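Local coordinates for protein transcriptional regulator (Mesorhizobium loti, PDB 3BHQ) that probably binds DNA at regulatory sites as a TetR-family transcription factor and controls the transcription of genes, at residues Asp120-Pro123 with Gln124-Arg127; Ala128-Lys132 with Gly133-Met137; Lys147-Arg151 with Gly152-Thr156; Val71-Ile74 with Ile75-Val78. All blocks are in the same frame, centred on the assembly; numbering follows the deposited sequence. Where two conformers were deposited one is given.

Contact 1: residues Asp120-Pro123 with Gln124-Arg127. With EDO (1,2-ethanediol), chain H; EDO (1,2-ethanediol), chain L.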
loop_
_atom_site.group_PDB
_atom_site.type_symbol
_atom_site.label_atom_id
_atom_site.label_comp_id
_atom_site.label_asym_id
_atom_site.label_seq_id
_atom_site.Cartn_x
_atom_site.Cartn_y
_atom_site.Cartn_z
ATOM N N ASP A 120 -13.854 -4.020 5.785
ATOM C CA ASP A 120 -15.294 -3.776 5.988
ATOM C C ASP A 120 -15.905 -4.684 7.025
ATOM O O ASP A 120 -16.696 -4.229 7.845
ATOM C CB ASP A 120 -16.069 -3.918 4.673
ATOM C CG ASP A 120 -15.703 -2.835 3.677
ATOM O OD1 ASP A 120 -15.764 -1.629 4.027
ATOM O OD2 ASP A 120 -15.330 -3.184 2.551
ATOM N N ARG A 121 -15.530 -5.966 6.994
ATOM C CA ARG A 121 -16.061 -6.971 7.910
ATOM C C ARG A 121 -15.599 -6.754 9.354
ATOM O O ARG A 121 -16.396 -6.888 10.323
ATOM C CB ARG A 121 -15.588 -8.340 7.437
ATOM C CG ARG A 121 -16.226 -9.473 8.100
ATOM C CD ARG A 121 -15.695 -10.742 7.559
ATOM N NE ARG A 121 -16.410 -11.864 8.148
ATOM C CZ ARG A 121 -16.156 -13.140 7.905
ATOM N NH1 ARG A 121 -15.192 -13.496 7.062
ATOM N NH2 ARG A 121 -16.895 -14.054 8.527
HETATM N N MSE A 122 -14.295 -6.485 9.512
HETATM C CA MSE A 122 -13.691 -6.297 10.856
HETATM C C MSE A 122 -12.744 -5.093 10.749
HETATM O O MSE A 122 -11.516 -5.253 10.728
HETATM C CB MSE A 122 -12.958 -7.560 11.301
HETATM C CG MSE A 122 -13.865 -8.736 11.619
HETATM SE SE MSE A 122 -12.984 -10.387 12.082
HETATM C CE MSE A 122 -12.418 -10.873 10.302
ATOM N N PRO A 123 -13.311 -3.875 10.672
ATOM C CA PRO A 123 -12.526 -2.651 10.459
ATOM C C PRO A 123 -11.498 -2.415 11.546
ATOM O O PRO A 123 -10.489 -1.777 11.285
ATOM C CB PRO A 123 -13.581 -1.535 10.422
ATOM C CG PRO A 123 -14.793 -2.104 10.967
ATOM C CD PRO A 123 -14.740 -3.579 10.861
ATOM N N GLN A 124 -11.756 -2.940 12.747
ATOM C CA GLN A 124 -10.825 -2.755 13.867
ATOM C C GLN A 124 -9.426 -3.335 13.649
ATOM O O GLN A 124 -8.470 -2.861 14.263
ATOM C CB GLN A 124 -11.421 -3.241 15.182
ATOM C CG GLN A 124 -11.546 -4.725 15.372
ATOM C CD GLN A 124 -12.691 -5.394 14.674
ATOM O OE1 GLN A 124 -13.439 -4.794 13.896
ATOM N NE2 GLN A 124 -12.853 -6.700 14.989
ATOM N N LEU A 125 -9.316 -4.354 12.810
ATOM C CA LEU A 125 -8.025 -5.005 12.552
ATOM C C LEU A 125 -7.095 -4.008 11.851
ATOM O O LEU A 125 -5.956 -3.802 12.294
ATOM C CB LEU A 125 -8.177 -6.280 11.705
ATOM C CG LEU A 125 -9.122 -7.383 12.281
ATOM C CD1 LEU A 125 -9.246 -8.548 11.290
ATOM C CD2 LEU A 125 -8.672 -7.815 13.663
ATOM N N GLY A 126 -7.591 -3.413 10.770
ATOM C CA GLY A 126 -6.819 -2.411 10.045
ATOM C C GLY A 126 -6.552 -1.159 10.854
ATOM O O GLY A 126 -5.454 -0.560 10.755
ATOM N N ARG A 127 -7.513 -0.741 11.688
ATOM C CA ARG A 127 -7.261 0.397 12.557
ATOM C C ARG A 127 -6.119 0.098 13.539
ATOM O O ARG A 127 -5.239 0.929 13.742
ATOM C CB ARG A 127 -8.523 0.802 13.292
ATOM C CG ARG A 127 -9.559 1.426 12.411
ATOM C CD ARG A 127 -10.605 2.190 13.293
ATOM N NE ARG A 127 -11.252 1.345 14.308
ATOM C CZ ARG A 127 -12.424 0.698 14.189
ATOM N NH1 ARG A 127 -13.169 0.756 13.073
ATOM N NH2 ARG A 127 -12.869 -0.010 15.221
HETATM C C1 EDO H . -16.832 -11.085 11.964
HETATM O O1 EDO H . -17.638 -11.318 10.805
HETATM C C2 EDO H . -17.368 -11.911 13.128
HETATM O O2 EDO H . -16.983 -13.287 12.968
HETATM C C1 EDO L . -12.681 -4.800 1.828
HETATM O O1 EDO L . -14.020 -4.831 1.294
HETATM C C2 EDO L . -11.841 -5.663 0.900
HETATM O O2 EDO L . -12.287 -7.038 0.874
HETATM O O HOH W 1 -9.463 -4.529 8.858
#
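The carbonyl oxygen of selenomethionine Met-122 is gripped by two donors. Leu-125 N binds Met-122 O at 3.2 Å, standing 44° above the carbonyl plane. A water donates to the same Met-122 O and accepts from Gly-126 N, so it bridges the turn where no direct bond is made. The next carbonyl settles into the regular pattern: Arg-127 N reaches Pro-123 O at 3.2 Å with an N-H...O angle of 162°. This is the first turn of helix 123-150, following the loop from helix 106-117, and Pro-123 suits it because a residue there needs no N-H for the helix.

Gln-124 folds back over the incoming chain. Its CG sits between the backbone N and the carbonyl carbon (chi1 72°), and a further bend brings Gln-124 OE1 to 3.2 Å from Met-122 C. The amide nitrogen NE2 packs near Met-122 CB, but its hydrogen bond goes to Glu-57 on helix 56-83. An alanine here is likely to leave Glu-57 without this mate and uncover the Met-122 to Pro-123 peptide. Arg-127 lies alongside the proline, a face of its guanidinium toward Pro-123 C, with Arg-127 NH1 3.5 Å from Pro-123 CB. On the buried side, Leu-125 CD1 packs 3.8 Å from Met-122 CB, and both side chains touch Phe-60.

Contact 2: residues Ala128-Lys132 with Gly133-Met137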
loop_
_atom_site.group_PDB
_atom_site.type_symbol
_atom_site.label_atom_id
_atom_site.label_comp_id
_atom_site.label_asym_id
_atom_site.label_seq_id
_atom_site.Cartn_x
_atom_site.Cartn_y
_atom_site.Cartn_z
ATOM N N ALA A 128 -6.116 -1.109 14.111
ATOM C CA ALA A 128 -5.045 -1.530 15.019
ATOM C C ALA A 128 -3.704 -1.591 14.309
ATOM O O ALA A 128 -2.714 -1.110 14.850
ATOM C CB ALA A 128 -5.356 -2.881 15.656
ATOM N N TRP A 129 -3.671 -2.196 13.115
ATOM C CA TRP A 129 -2.416 -2.251 12.356
ATOM C C TRP A 129 -1.906 -0.820 12.072
ATOM O O TRP A 129 -0.699 -0.508 12.240
ATOM C CB TRP A 129 -2.534 -3.060 11.055
ATOM C CG TRP A 129 -1.223 -3.000 10.366
ATOM C CD1 TRP A 129 -0.910 -2.224 9.292
ATOM C CD2 TRP A 129 -0.001 -3.626 10.782
ATOM N NE1 TRP A 129 0.427 -2.339 9.007
ATOM C CE2 TRP A 129 1.007 -3.200 9.889
ATOM C CE3 TRP A 129 0.333 -4.535 11.802
ATOM C CZ2 TRP A 129 2.342 -3.646 9.983
ATOM C CZ3 TRP A 129 1.655 -4.979 11.894
ATOM C CH2 TRP A 129 2.639 -4.518 10.992
ATOM N N TYR A 130 -2.810 0.024 11.622
ATOM C CA TYR A 130 -2.411 1.400 11.255
ATOM C C TYR A 130 -1.840 2.158 12.458
ATOM O O TYR A 130 -0.767 2.769 12.331
ATOM C CB TYR A 130 -3.561 2.174 10.597
ATOM C CG TYR A 130 -3.091 3.486 10.025
ATOM C CD1 TYR A 130 -2.258 3.519 8.930
ATOM C CD2 TYR A 130 -3.432 4.681 10.610
ATOM C CE1 TYR A 130 -1.794 4.710 8.417
ATOM C CE2 TYR A 130 -2.967 5.886 10.089
ATOM C CZ TYR A 130 -2.135 5.887 9.011
ATOM O OH TYR A 130 -1.640 7.049 8.458
ATOM N N GLU A 131 -2.513 2.089 13.622
ATOM C CA GLU A 131 -2.052 2.798 14.831
ATOM C C GLU A 131 -0.804 2.185 15.446
ATOM O O GLU A 131 0.174 2.872 15.718
ATOM C CB GLU A 131 -3.149 2.796 15.920
ATOM C CG GLU A 131 -2.803 3.615 17.203
ATOM C CD GLU A 131 -3.724 3.347 18.393
ATOM O OE1 GLU A 131 -4.836 2.800 18.225
ATOM O OE2 GLU A 131 -3.318 3.679 19.515
ATOM N N LYS A 132 -0.881 0.891 15.716
ATOM C CA LYS A 132 0.168 0.189 16.454
ATOM C C LYS A 132 1.305 -0.394 15.669
ATOM O O LYS A 132 2.351 -0.732 16.255
ATOM C CB LYS A 132 -0.481 -0.897 17.324
ATOM C CG LYS A 132 -1.631 -0.408 18.246
ATOM C CD LYS A 132 -1.239 0.643 19.252
ATOM C CE LYS A 132 -0.218 0.171 20.265
ATOM N NZ LYS A 132 -0.048 1.200 21.350
ATOM N N GLY A 133 1.096 -0.547 14.362
ATOM C CA GLY A 133 2.086 -1.023 13.437
ATOM C C GLY A 133 2.696 0.109 12.652
ATOM O O GLY A 133 3.788 0.539 12.959
ATOM N N PHE A 134 1.932 0.620 11.690
ATOM C CA PHE A 134 2.401 1.639 10.755
ATOM C C PHE A 134 2.820 2.966 11.421
ATOM O O PHE A 134 3.967 3.430 11.246
ATOM C CB PHE A 134 1.285 1.897 9.727
ATOM C CG PHE A 134 1.631 2.901 8.645
ATOM C CD1 PHE A 134 2.071 2.455 7.397
ATOM C CD2 PHE A 134 1.432 4.245 8.841
ATOM C CE1 PHE A 134 2.349 3.387 6.396
ATOM C CE2 PHE A 134 1.726 5.164 7.823
ATOM C CZ PHE A 134 2.170 4.708 6.619
ATOM N N GLU A 135 1.908 3.570 12.185
ATOM C CA GLU A 135 2.198 4.869 12.826
ATOM C C GLU A 135 3.340 4.766 13.828
ATOM O O GLU A 135 4.193 5.646 13.876
ATOM C CB GLU A 135 0.970 5.496 13.453
ATOM C CG GLU A 135 -0.001 5.999 12.449
ATOM C CD GLU A 135 -1.093 6.824 13.065
ATOM O OE1 GLU A 135 -1.717 6.363 14.024
ATOM O OE2 GLU A 135 -1.336 7.948 12.564
ATOM N N ARG A 136 3.365 3.665 14.585
ATOM C CA ARG A 136 4.419 3.459 15.572
ATOM C C ARG A 136 5.812 3.367 14.946
ATOM O O ARG A 136 6.743 3.966 15.491
ATOM C CB ARG A 136 4.115 2.244 16.433
ATOM C CG ARG A 136 5.030 2.147 17.620
ATOM C CD ARG A 136 4.807 0.886 18.440
ATOM N NE ARG A 136 6.057 0.500 19.129
ATOM C CZ ARG A 136 6.224 -0.609 19.855
ATOM N NH1 ARG A 136 5.229 -1.479 20.000
ATOM N NH2 ARG A 136 7.418 -0.857 20.412
HETATM N N MSE A 137 5.954 2.728 13.780
HETATM C CA MSE A 137 7.282 2.605 13.164
HETATM C C MSE A 137 7.729 3.950 12.550
HETATM O O MSE A 137 8.917 4.278 12.586
HETATM C CB MSE A 137 7.400 1.365 12.261
HETATM C CG MSE A 137 6.900 1.391 10.855
HETATM SE SE MSE A 137 6.985 -0.488 10.172
HETATM C CE MSE A 137 5.227 -1.102 10.631
HETATM O O HOH W 2 0.289 8.560 9.754
HETATM O O HOH W 3 2.806 -1.907 18.590
#
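Tyr-130, Gly-133 and Glu-135 carry this turn of helix 123-150, where the backbone widens into a pi bulge. Trp-129 O takes two N-H groups: Gly-133 N, bound 36° above the carbonyl plane, and Phe-134 N, which lies in that plane at 2.9 Å. One residue on, Glu-135 N binds Tyr-130 O at 2.8 Å, again spanning five residues instead of four. Arg-136 N to Glu-131 O is weak, and Met-137 N returns to the four-residue spacing with Gly-133 O.

Gly-133 suits this turn, since a beta carbon would run into Trp-129 O. Its CA sits over a face of the Trp-129 indole, 4.0 Å from the centroid of the six-membered ring and almost on the ring normal, a CH-pi contact. Glu-135 CG makes a second CH-pi contact, nearer the rim of the Tyr-130 ring, 4.1 Å from its centroid. Tyr-130 and Phe-134 both hold CG opposite the backbone N (chi1 -171° for Tyr-130), which sets the rings side by side, Tyr-130 CE1 3.3 Å from Phe-134 CD2, planes 20° apart yet barely overlapping. Trp-129 and Phe-134 face the second subunit, meeting its Phe-180 and Trp-172.

Two waters bridge polar atoms across the turn. One joins Tyr-130 OH to Glu-135 OE2, the latter bond weak; another donates to Lys-132 O at 2.7 Å and accepts from Arg-136 NH1 in the guanidinium plane.

Contact 3: residues Lys147-Arg151 with Gly152-Thr156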
loop_
_atom_site.group_PDB
_atom_site.type_symbol
_atom_site.label_atom_id
_atom_site.label_comp_id
_atom_site.label_asym_id
_atom_site.label_seq_id
_atom_site.Cartn_x
_atom_site.Cartn_y
_atom_site.Cartn_z
ATOM N N LYS A 147 16.610 13.378 16.961
ATOM C CA LYS A 147 17.885 13.295 17.691
ATOM C C LYS A 147 19.069 13.496 16.746
ATOM O O LYS A 147 20.001 14.229 17.068
ATOM C CB LYS A 147 17.992 11.988 18.476
ATOM C CG LYS A 147 16.950 11.893 19.592
ATOM C CD LYS A 147 16.905 10.515 20.246
ATOM C CE LYS A 147 15.647 10.363 21.103
ATOM N NZ LYS A 147 15.475 8.978 21.614
ATOM N N LEU A 148 19.017 12.890 15.557
ATOM C CA LEU A 148 20.071 13.094 14.550
ATOM C C LEU A 148 20.122 14.552 14.069
ATOM O O LEU A 148 21.200 15.061 13.780
ATOM C CB LEU A 148 19.905 12.146 13.349
ATOM C CG LEU A 148 20.159 10.666 13.638
ATOM C CD1 LEU A 148 19.688 9.823 12.480
ATOM C CD2 LEU A 148 21.649 10.411 13.951
ATOM N N THR A 149 18.954 15.185 13.942
ATOM C CA THR A 149 18.866 16.604 13.553
ATOM C C THR A 149 19.458 17.492 14.654
ATOM O O THR A 149 20.264 18.380 14.355
ATOM C CB THR A 149 17.438 17.034 13.182
ATOM O OG1 THR A 149 17.017 16.298 12.022
ATOM C CG2 THR A 149 17.364 18.555 12.847
ATOM N N ASN A 150 19.096 17.211 15.909
ATOM C CA ASN A 150 19.659 17.961 17.075
ATOM C C ASN A 150 21.194 17.871 17.157
ATOM O O ASN A 150 21.858 18.822 17.587
ATOM C CB ASN A 150 19.032 17.487 18.393
ATOM C CG ASN A 150 17.543 17.797 18.491
ATOM O OD1 ASN A 150 17.000 18.579 17.707
ATOM N ND2 ASN A 150 16.870 17.160 19.448
ATOM N N ARG A 151 21.746 16.746 16.716
ATOM C CA ARG A 151 23.192 16.521 16.675
ATOM C C ARG A 151 23.886 17.040 15.407
ATOM O O ARG A 151 25.111 16.899 15.274
ATOM C CB ARG A 151 23.483 15.038 16.864
ATOM C CG ARG A 151 23.036 14.488 18.215
ATOM C CD ARG A 151 23.098 12.973 18.196
ATOM N NE ARG A 151 24.457 12.523 17.882
ATOM C CZ ARG A 151 24.804 11.328 17.400
ATOM N NH1 ARG A 151 23.903 10.393 17.126
ATOM N NH2 ARG A 151 26.091 11.069 17.159
ATOM N N GLY A 152 23.126 17.662 14.498
ATOM C CA GLY A 152 23.645 18.223 13.253
ATOM C C GLY A 152 24.089 17.219 12.207
ATOM O O GLY A 152 24.833 17.582 11.291
ATOM N N LEU A 153 23.606 15.972 12.313
ATOM C CA LEU A 153 24.008 14.893 11.398
ATOM C C LEU A 153 23.144 14.824 10.133
ATOM O O LEU A 153 23.630 14.406 9.080
ATOM C CB LEU A 153 24.054 13.555 12.145
ATOM C CG LEU A 153 25.155 13.452 13.230
ATOM C CD1 LEU A 153 25.020 12.200 14.031
ATOM C CD2 LEU A 153 26.559 13.524 12.618
ATOM N N ILE A 154 21.863 15.182 10.261
ATOM C CA ILE A 154 20.910 15.326 9.145
ATOM C C ILE A 154 20.101 16.598 9.443
ATOM O O ILE A 154 20.317 17.213 10.481
ATOM C CB ILE A 154 19.953 14.086 8.965
ATOM C CG1 ILE A 154 19.012 13.872 10.177
ATOM C CG2 ILE A 154 20.783 12.821 8.693
ATOM C CD1 ILE A 154 18.009 12.689 10.024
ATOM N N GLN A 155 19.172 16.962 8.556
ATOM C CA GLN A 155 18.260 18.106 8.784
ATOM C C GLN A 155 16.819 17.763 8.400
ATOM O O GLN A 155 16.436 17.921 7.231
ATOM C CB GLN A 155 18.722 19.381 8.042
ATOM C CG GLN A 155 17.816 20.624 8.307
ATOM C CD GLN A 155 17.670 20.958 9.797
ATOM O OE1 GLN A 155 18.677 21.093 10.508
ATOM N NE2 GLN A 155 16.423 21.092 10.273
ATOM N N THR A 156 16.055 17.261 9.374
ATOM C CA THR A 156 14.654 16.923 9.188
ATOM C C THR A 156 13.812 17.816 10.093
ATOM O O THR A 156 13.688 17.555 11.302
ATOM C CB THR A 156 14.372 15.424 9.463
ATOM O OG1 THR A 156 14.694 15.107 10.823
ATOM C CG2 THR A 156 15.166 14.537 8.511
#
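Thr-149 OG1 takes two hydrogen bonds from Thr-156, one from the backbone N at 3.0 Å and one from the hydroxyl Thr-156 OG1 at 2.9 Å. The proton of Thr-149 OG1 itself goes back to Phe-145 O in the preceding turn, so the oxygen acts as donor and acceptor at once. With OG1 placed beside its own backbone N (chi1 -64°), it faces the loop that returns past the helix end. A valine in place of Thr-149 would probably leave both Thr-156 donors without their acceptor and let the returning loop drift.

Helix 123-150 ends here in a Schellman motif. Leu-153 N binds Leu-148 O at 3.0 Å, and Gly-152 N binds Thr-149 O, approaching from well above the carbonyl plane. Gly-152 turns the chain with a positive phi of 71°. The hydrophobic contact that commonly accompanies this motif is present: Leu-148 CD2 lies 3.8 Å from Leu-153 CD1. That same Leu-153 CD1 also sits over the centre of one face of the Arg-151 guanidinium, 3.5 Å from Arg-151 CZ. Ile-154 continues the apolar side, its CG1 3.7 Å from Leu-148 CB.

Arg-151 NH1 reaches across to Ser-83 O, at the end of helix 56-83. Leu-148, Leu-153 and Ile-154 all press on Met-88 of helix 88-103, while the backbone of Gln-155 bonds to that of Tyr-206 in helix 188-206.

Contact 4: residues Val71-Ile74 with Ile75-Val78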
loop_
_atom_site.group_PDB
_atom_site.type_symbol
_atom_site.label_atom_id
_atom_site.label_comp_id
_atom_site.label_asym_id
_atom_site.label_seq_id
_atom_site.Cartn_x
_atom_site.Cartn_y
_atom_site.Cartn_z
ATOM N N VAL A 71 7.147 -6.471 15.203
ATOM C CA VAL A 71 7.773 -5.676 14.135
ATOM C C VAL A 71 8.371 -4.399 14.685
ATOM O O VAL A 71 9.520 -4.072 14.390
ATOM C CB VAL A 71 6.768 -5.407 12.979
ATOM C CG1 VAL A 71 7.372 -4.463 11.940
ATOM C CG2 VAL A 71 6.395 -6.738 12.323
ATOM N N ASN A 72 7.617 -3.695 15.524
ATOM C CA ASN A 72 8.125 -2.471 16.113
ATOM C C ASN A 72 9.318 -2.650 17.035
ATOM O O ASN A 72 10.157 -1.759 17.082
ATOM C CB ASN A 72 7.016 -1.627 16.701
ATOM C CG ASN A 72 6.337 -0.809 15.648
ATOM O OD1 ASN A 72 6.848 0.265 15.291
ATOM N ND2 ASN A 72 5.213 -1.309 15.100
ATOM N N ASP A 73 9.408 -3.782 17.735
ATOM C CA ASP A 73 10.595 -4.067 18.578
ATOM C C ASP A 73 11.828 -4.161 17.691
ATOM O O ASP A 73 12.889 -3.622 18.047
ATOM C CB ASP A 73 10.438 -5.345 19.415
ATOM C CG ASP A 73 9.410 -5.208 20.530
ATOM O OD1 ASP A 73 8.989 -4.082 20.840
ATOM O OD2 ASP A 73 9.025 -6.250 21.096
ATOM N N ILE A 74 11.676 -4.799 16.526
ATOM C CA ILE A 74 12.776 -4.912 15.557
ATOM C C ILE A 74 13.157 -3.547 15.001
ATOM O O ILE A 74 14.345 -3.207 14.963
ATOM C CB ILE A 74 12.490 -5.919 14.386
ATOM C CG1 ILE A 74 12.234 -7.324 14.926
ATOM C CG2 ILE A 74 13.702 -5.955 13.429
ATOM C CD1 ILE A 74 11.806 -8.338 13.884
ATOM N N ILE A 75 12.164 -2.747 14.613
ATOM C CA ILE A 75 12.415 -1.389 14.091
ATOM C C ILE A 75 13.131 -0.525 15.142
ATOM O O ILE A 75 14.074 0.207 14.802
ATOM C CB ILE A 75 11.124 -0.679 13.568
ATOM C CG1 ILE A 75 10.438 -1.479 12.440
ATOM C CG2 ILE A 75 11.436 0.730 13.100
ATOM C CD1 ILE A 75 11.310 -1.976 11.354
ATOM N N GLU A 76 12.707 -0.611 16.403
ATOM C CA GLU A 76 13.401 0.126 17.479
ATOM C C GLU A 76 14.894 -0.237 17.603
ATOM O O GLU A 76 15.724 0.652 17.830
ATOM C CB GLU A 76 12.720 -0.054 18.843
ATOM C CG GLU A 76 11.413 0.728 18.984
ATOM C CD GLU A 76 10.767 0.621 20.371
ATOM O OE1 GLU A 76 11.152 -0.260 21.179
ATOM O OE2 GLU A 76 9.861 1.442 20.646
ATOM N N SER A 77 15.223 -1.517 17.457
ATOM C CA SER A 77 16.625 -1.955 17.550
ATOM C C SER A 77 17.460 -1.381 16.404
ATOM O O SER A 77 18.561 -0.916 16.626
ATOM C CB SER A 77 16.752 -3.477 17.577
ATOM O OG SER A 77 16.254 -4.074 16.397
ATOM N N VAL A 78 16.908 -1.394 15.192
ATOM C CA VAL A 78 17.624 -0.874 14.003
ATOM C C VAL A 78 17.738 0.660 13.967
ATOM O O VAL A 78 18.774 1.192 13.537
ATOM C CB VAL A 78 17.076 -1.500 12.673
ATOM C CG1 VAL A 78 17.168 -3.024 12.744
ATOM C CG2 VAL A 78 15.661 -1.076 12.370
#
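Val-71 and Ile-75 stand one turn apart on the buried side of helix 56-83, with Val-71 CG1 4.3 Å from Ile-75 CG1. CG1 of the isoleucine lies anti to the carbonyl carbon, beside the backbone N, which sets Ile-75 CG1 3.4 Å from Val-71 O, the carbonyl that also accepts Ile-75 N; chi2 of -47° then turns CD1 aside. Val-78 is placed differently. Its two methyls sit on Ile-74 O, Val-78 CG1 and CG2 each 3.6 Å from that oxygen, while Val-78 N donates to it. Ser-77 OG also turns toward Ile-74 O, but the very short distance and the alternate conformer make this bond doubtful.

On the outer side the acidic pair points along the helix surface. Glu-76 runs extended past Asn-72, with Glu-76 CG 3.4 Å from Asn-72 O. This brings Glu-76 OE1 to 4.4 Å from Asp-73 OD1. Like charges so close would probably be eased by Arg-136 of helix 123-150, which forms long, weak ion pairs with both carboxylates.

The backbone stays regular throughout, every carbonyl from Val-71 to Ile-74 accepting the N-H four residues on; Glu-76 N to Asn-72 O, at 2.9 Å, is one of these. Asn-72 ND2 bonds to Ala-68 O a turn back and to Gly-133 O across the helix interface. The segment packs against two helices: Asn-72 on Arg-136 and Met-137 of helix 123-150, whereas Ile-74 touches Arg-98 and Val-102, Ile-75 touches Leu-99, and Val-78 touches Leu-95, all on helix 88-103.

Along the chain the order is contact 4, then 1, 2 and 3. Contact 4 lies on helix 56-83; the other three follow helix 123-150 from start to end, contact 1 at its beginning, contact 2 in its middle and contact 3 at its finish, with the centres of contacts 1 and 3 about 37 Å apart. Helix 56-83, which follows the predicted helix-turn-helix at 34-53, probably links the DNA-binding part to the C-terminal domain, as in other TetR-family regulators. Contacts 2 and 4, centres about 13 Å apart, touch directly and mark where it packs on helix 123-150, while contact 2 also meets the second subunit.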